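Local coordinates for kelch domain-containing protein (Colletotrichum graminicola M1.001, PDB 5C86) that is a copper-dependent alcohol oxidase of the galactose oxidase family, probably oxidising alcohols to aldehydes with molecular oxygen, at residues A[184-198]-A[257-269]. Sequence-based numbering, arbitrary orientation.
Sequences WKNGSVLQAGPSKKM and LTLGEPGQAVQVQ
The indole of W184 reaches across between two blades of the kelch beta-propeller and gives its N-H to the backbone of the loop joining strands 254-258 and 267-270 of the neighbouring blade: NE1 donates to G260 O at 2.8 Å, along a nearly straight path (171°), with the oxygen lying in the ring plane at the indole edge. CG stands anti to the backbone N (chi1 -164°), which lays the ring between two side chains. L259 comes over one face, its CD2 3.9 Å from the centroid of the five-membered ring in a CH-pi contact, while K185 CG lies against the opposite face near the rim. The edge bond and the two faces together restrict how the indole can turn.

K185 NZ forms a salt bridge with E261, meeting OE2 on its syn side at 3.0 Å. E261 opens the type II turn that ends at Q264, and the next residue, P262, lays its ring against S188, CB to CB at 3.7 Å. S188 OG and N both donate to K185 O from the same face of its plane, closing the tight turn 185-188, at the end of the hairpin of strands 181-183 and 188-191, beside the proline.

Farther along, the contact becomes wholly apolar between the two four-stranded antiparallel sheets. L190 from strand 188-191 crosses L259, CD2 to CD1 at 3.8 Å, and also touches V266, with W200 and A212 of its own blade packed alongside. L257 CD1 meets A192 CB and the sulfur of M198. Bent at chi3 (-68°), M198 carries its methyl onto strand 267-270 of the neighbouring blade and the residue before it, where CE lies 3.8 Å from V266 CB and 3.9 Å from V268 CG2.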
loop_
_atom_site.group_PDB
_atom_site.type_symbol
_atom_site.label_atom_id
_atom_site.label_comp_id
_atom_site.label_asym_id
_atom_site.label_seq_id
_atom_site.Cartn_x
_atom_site.Cartn_y
_atom_site.Cartn_z
ATOM N N TRP A 184 -6.430 -2.472 -13.010
ATOM C CA TRP A 184 -5.797 -2.830 -14.266
ATOM C C TRP A 184 -6.497 -2.128 -15.474
ATOM O O TRP A 184 -7.177 -1.153 -15.288
ATOM C CB TRP A 184 -5.681 -4.359 -14.367
ATOM C CG TRP A 184 -4.752 -4.946 -15.381
ATOM C CD1 TRP A 184 -5.047 -5.917 -16.399
ATOM C CD2 TRP A 184 -3.346 -4.662 -15.537
ATOM N NE1 TRP A 184 -3.913 -6.232 -17.090
ATOM C CE2 TRP A 184 -2.870 -5.491 -16.606
ATOM C CE3 TRP A 184 -2.438 -3.854 -14.839
ATOM C CZ2 TRP A 184 -1.550 -5.515 -16.949
ATOM C CZ3 TRP A 184 -1.068 -3.894 -15.214
ATOM C CH2 TRP A 184 -0.674 -4.690 -16.274
ATOM N N LYS A 185 -6.298 -2.662 -16.661
ATOM C CA LYS A 185 -6.685 -1.977 -17.879
ATOM C C LYS A 185 -8.179 -1.715 -17.925
ATOM O O LYS A 185 -8.964 -2.587 -17.470
ATOM C CB LYS A 185 -6.213 -2.794 -19.050
ATOM C CG LYS A 185 -4.689 -2.916 -19.139
ATOM C CD LYS A 185 -4.224 -3.794 -20.313
ATOM C CE LYS A 185 -2.693 -3.971 -20.292
ATOM N NZ LYS A 185 -2.253 -4.510 -21.638
ATOM N N ASN A 186 -8.543 -0.554 -18.451
ATOM C CA ASN A 186 -9.950 -0.244 -18.834
ATOM C C ASN A 186 -10.958 -0.496 -17.727
ATOM O O ASN A 186 -12.010 -1.155 -17.917
ATOM C CB ASN A 186 -10.278 -1.182 -19.986
ATOM C CG ASN A 186 -11.531 -0.738 -20.775
ATOM O OD1 ASN A 186 -11.976 0.375 -20.663
ATOM N ND2 ASN A 186 -12.103 -1.647 -21.482
ATOM N N GLY A 187 -10.608 -0.048 -16.552
ATOM C CA GLY A 187 -11.501 -0.029 -15.425
ATOM C C GLY A 187 -11.627 -1.356 -14.750
ATOM O O GLY A 187 -12.493 -1.482 -13.901
ATOM N N SER A 188 -10.799 -2.331 -15.077
ATOM C CA SER A 188 -10.827 -3.619 -14.492
ATOM C C SER A 188 -10.118 -3.578 -13.100
ATOM O O SER A 188 -9.266 -2.719 -12.878
ATOM C CB SER A 188 -10.196 -4.642 -15.358
ATOM O OG SER A 188 -8.790 -4.424 -15.429
ATOM N N VAL A 189 -10.465 -4.529 -12.264
ATOM C CA VAL A 189 -9.836 -4.750 -10.949
ATOM C C VAL A 189 -9.653 -6.225 -10.786
ATOM O O VAL A 189 -10.636 -6.993 -10.859
ATOM C CB VAL A 189 -10.612 -4.125 -9.818
ATOM C CG1 VAL A 189 -9.966 -4.526 -8.464
ATOM C CG2 VAL A 189 -10.734 -2.644 -9.900
ATOM N N LEU A 190 -8.435 -6.698 -10.559
ATOM C CA LEU A 190 -8.209 -8.032 -10.208
ATOM C C LEU A 190 -8.305 -8.207 -8.703
ATOM O O LEU A 190 -7.557 -7.516 -7.973
ATOM C CB LEU A 190 -6.859 -8.549 -10.657
ATOM C CG LEU A 190 -6.468 -9.954 -10.250
ATOM C CD1 LEU A 190 -7.417 -10.935 -10.923
ATOM C CD2 LEU A 190 -5.037 -10.296 -10.586
ATOM N N GLN A 191 -9.157 -9.116 -8.240
ATOM C CA GLN A 191 -9.051 -9.616 -6.850
ATOM C C GLN A 191 -8.191 -10.807 -6.823
ATOM O O GLN A 191 -8.537 -11.878 -7.303
ATOM C CB GLN A 191 -10.435 -9.877 -6.300
ATOM C CG GLN A 191 -10.481 -10.705 -5.039
ATOM C CD GLN A 191 -10.753 -12.168 -5.290
ATOM O OE1 GLN A 191 -11.403 -12.557 -6.284
ATOM N NE2 GLN A 191 -10.185 -13.039 -4.404
ATOM N N ALA A 192 -6.941 -10.623 -6.400
ATOM C CA ALA A 192 -5.894 -11.598 -6.426
ATOM C C ALA A 192 -5.863 -12.587 -5.278
ATOM O O ALA A 192 -5.116 -13.546 -5.286
ATOM C CB ALA A 192 -4.529 -10.903 -6.625
ATOM N N GLY A 193 -6.730 -12.308 -4.326
ATOM C CA GLY A 193 -6.775 -13.046 -3.080
ATOM C C GLY A 193 -7.544 -12.215 -2.085
ATOM O O GLY A 193 -8.141 -11.228 -2.458
ATOM N N PRO A 194 -7.533 -12.591 -0.801
ATOM C CA PRO A 194 -6.841 -13.731 -0.210
ATOM C C PRO A 194 -7.403 -15.090 -0.520
ATOM O O PRO A 194 -6.731 -16.085 -0.413
ATOM C CB PRO A 194 -6.974 -13.476 1.333
ATOM C CG PRO A 194 -8.245 -12.671 1.420
ATOM C CD PRO A 194 -8.158 -11.751 0.226
ATOM N N SER A 195 -8.683 -15.128 -0.882
ATOM C CA SER A 195 -9.232 -16.444 -1.335
ATOM C C SER A 195 -8.308 -16.988 -2.428
ATOM O O SER A 195 -7.795 -16.255 -3.253
ATOM C CB SER A 195 -10.588 -16.216 -1.969
ATOM O OG SER A 195 -11.110 -17.448 -2.474
ATOM N N LYS A 196 -8.208 -18.300 -2.507
ATOM C CA LYS A 196 -7.467 -18.957 -3.528
ATOM C C LYS A 196 -8.144 -18.798 -4.886
ATOM O O LYS A 196 -7.458 -18.966 -5.907
ATOM C CB LYS A 196 -7.253 -20.472 -3.213
ATOM C CG LYS A 196 -8.513 -21.271 -3.175
ATOM C CD LYS A 196 -8.175 -22.582 -2.465
ATOM C CE LYS A 196 -9.322 -23.504 -2.296
ATOM N NZ LYS A 196 -8.843 -24.555 -1.317
ATOM N N LYS A 197 -9.425 -18.474 -4.927
ATOM C CA LYS A 197 -10.154 -18.146 -6.143
ATOM C C LYS A 197 -10.004 -16.668 -6.464
ATOM O O LYS A 197 -10.509 -15.815 -5.714
ATOM C CB LYS A 197 -11.635 -18.440 -5.972
ATOM C CG LYS A 197 -11.880 -19.935 -5.908
ATOM C CD LYS A 197 -13.334 -20.258 -5.642
ATOM C CE LYS A 197 -13.716 -20.221 -4.188
ATOM N NZ LYS A 197 -15.041 -19.546 -3.980
ATOM N N MET A 198 -9.268 -16.370 -7.549
ATOM C CA MET A 198 -9.110 -14.998 -8.025
ATOM C C MET A 198 -10.204 -14.636 -9.021
ATOM O O MET A 198 -10.654 -15.511 -9.765
ATOM C CB MET A 198 -7.752 -14.840 -8.702
ATOM C CG MET A 198 -6.594 -15.388 -7.876
ATOM S SD MET A 198 -4.956 -15.018 -8.517
ATOM C CE MET A 198 -4.915 -15.988 -10.020
ATOM N N LEU A 257 2.293 -13.537 -9.871
ATOM C CA LEU A 257 1.143 -13.503 -10.767
ATOM C C LEU A 257 1.499 -12.647 -11.935
ATOM O O LEU A 257 2.165 -11.563 -11.764
ATOM C CB LEU A 257 -0.092 -12.904 -10.095
ATOM C CG LEU A 257 -0.455 -13.343 -8.695
ATOM C CD1 LEU A 257 -1.810 -12.810 -8.271
ATOM C CD2 LEU A 257 -0.284 -14.743 -8.305
ATOM N N THR A 258 1.107 -13.062 -13.182
ATOM C CA THR A 258 1.365 -12.239 -14.346
ATOM C C THR A 258 0.049 -12.003 -15.030
ATOM O O THR A 258 -0.614 -12.966 -15.407
ATOM C CB THR A 258 2.375 -12.938 -15.321
ATOM O OG1 THR A 258 3.611 -13.253 -14.670
ATOM C CG2 THR A 258 2.680 -12.035 -16.494
ATOM N N LEU A 259 -0.355 -10.754 -15.171
ATOM C CA LEU A 259 -1.627 -10.326 -15.691
ATOM C C LEU A 259 -1.453 -10.155 -17.158
ATOM O O LEU A 259 -0.485 -9.545 -17.588
ATOM C CB LEU A 259 -2.091 -8.992 -15.069
ATOM C CG LEU A 259 -2.761 -9.145 -13.668
ATOM C CD1 LEU A 259 -1.869 -9.834 -12.666
ATOM C CD2 LEU A 259 -3.117 -7.779 -13.172
ATOM N N GLY A 260 -2.424 -10.682 -17.914
ATOM C CA GLY A 260 -2.483 -10.373 -19.316
ATOM C C GLY A 260 -3.621 -9.404 -19.496
ATOM O O GLY A 260 -3.546 -8.270 -19.027
ATOM N N GLU A 261 -4.636 -9.802 -20.243
ATOM C CA GLU A 261 -5.769 -8.935 -20.479
ATOM C C GLU A 261 -6.847 -9.175 -19.395
ATOM O O GLU A 261 -6.933 -10.231 -18.860
ATOM C CB GLU A 261 -6.326 -9.090 -21.910
ATOM C CG GLU A 261 -5.410 -8.505 -23.011
ATOM C CD GLU A 261 -4.974 -7.043 -22.820
ATOM O OE1 GLU A 261 -5.834 -6.180 -22.610
ATOM O OE2 GLU A 261 -3.739 -6.730 -22.915
ATOM N N PRO A 262 -7.637 -8.170 -19.055
ATOM C CA PRO A 262 -8.708 -8.397 -18.119
ATOM C C PRO A 262 -9.636 -9.438 -18.660
ATOM O O PRO A 262 -9.802 -9.545 -19.881
ATOM C CB PRO A 262 -9.434 -7.057 -17.997
ATOM C CG PRO A 262 -8.715 -6.118 -18.885
ATOM C CD PRO A 262 -7.646 -6.803 -19.588
ATOM N N GLY A 263 -10.215 -10.207 -17.760
ATOM C CA GLY A 263 -11.034 -11.362 -18.119
ATOM C C GLY A 263 -10.299 -12.646 -18.456
ATOM O O GLY A 263 -10.917 -13.662 -18.533
ATOM N N GLN A 264 -8.999 -12.627 -18.709
ATOM C CA GLN A 264 -8.263 -13.787 -19.121
ATOM C C GLN A 264 -7.538 -14.381 -17.901
ATOM O O GLN A 264 -7.391 -13.695 -16.855
ATOM C CB GLN A 264 -7.262 -13.446 -20.238
ATOM C CG GLN A 264 -7.871 -12.859 -21.505
ATOM C CD GLN A 264 -8.923 -13.755 -22.173
ATOM O OE1 GLN A 264 -8.889 -14.980 -22.082
ATOM N NE2 GLN A 264 -9.857 -13.129 -22.861
ATOM N N ALA A 265 -7.219 -15.649 -17.983
ATOM C CA ALA A 265 -6.590 -16.345 -16.856
ATOM C C ALA A 265 -5.318 -15.565 -16.428
ATOM O O ALA A 265 -4.617 -14.992 -17.249
ATOM C CB ALA A 265 -6.208 -17.765 -17.234
ATOM N N VAL A 266 -5.071 -15.541 -15.116
ATOM C CA VAL A 266 -3.832 -14.999 -14.616
ATOM C C VAL A 266 -2.857 -16.123 -14.431
ATOM O O VAL A 266 -3.172 -17.129 -13.812
ATOM C CB VAL A 266 -4.133 -14.260 -13.298
ATOM C CG1 VAL A 266 -2.824 -13.808 -12.646
ATOM C CG2 VAL A 266 -5.098 -13.140 -13.540
ATOM N N GLN A 267 -1.646 -15.924 -14.910
ATOM C CA GLN A 267 -0.602 -16.923 -14.813
ATOM C C GLN A 267 0.035 -16.861 -13.424
ATOM O O GLN A 267 0.232 -15.746 -12.883
ATOM C CB GLN A 267 0.411 -16.766 -15.948
ATOM C CG GLN A 267 -0.262 -16.911 -17.346
ATOM C CD GLN A 267 -0.920 -18.267 -17.604
ATOM O OE1 GLN A 267 -0.575 -19.278 -16.972
ATOM N NE2 GLN A 267 -1.863 -18.309 -18.545
ATOM N N VAL A 268 0.258 -18.006 -12.830
ATOM C CA VAL A 268 0.798 -18.095 -11.465
ATOM C C VAL A 268 2.037 -18.949 -11.409
ATOM O O VAL A 268 2.011 -20.124 -11.829
ATOM C CB VAL A 268 -0.272 -18.651 -10.489
ATOM C CG1 VAL A 268 0.210 -18.704 -9.039
ATOM C CG2 VAL A 268 -1.565 -17.863 -10.607
ATOM N N GLN A 269 3.090 -18.396 -10.873
ATOM C CA GLN A 269 4.342 -19.098 -10.650
ATOM C C GLN A 269 4.662 -19.233 -9.157
ATOM O O GLN A 269 4.759 -18.257 -8.450
ATOM C CB GLN A 269 5.516 -18.313 -11.314
ATOM C CG GLN A 269 6.857 -19.004 -11.200
ATOM C CD GLN A 269 6.772 -20.345 -11.896
ATOM O OE1 GLN A 269 6.406 -20.398 -13.092
ATOM N NE2 GLN A 269 7.002 -21.435 -11.150
#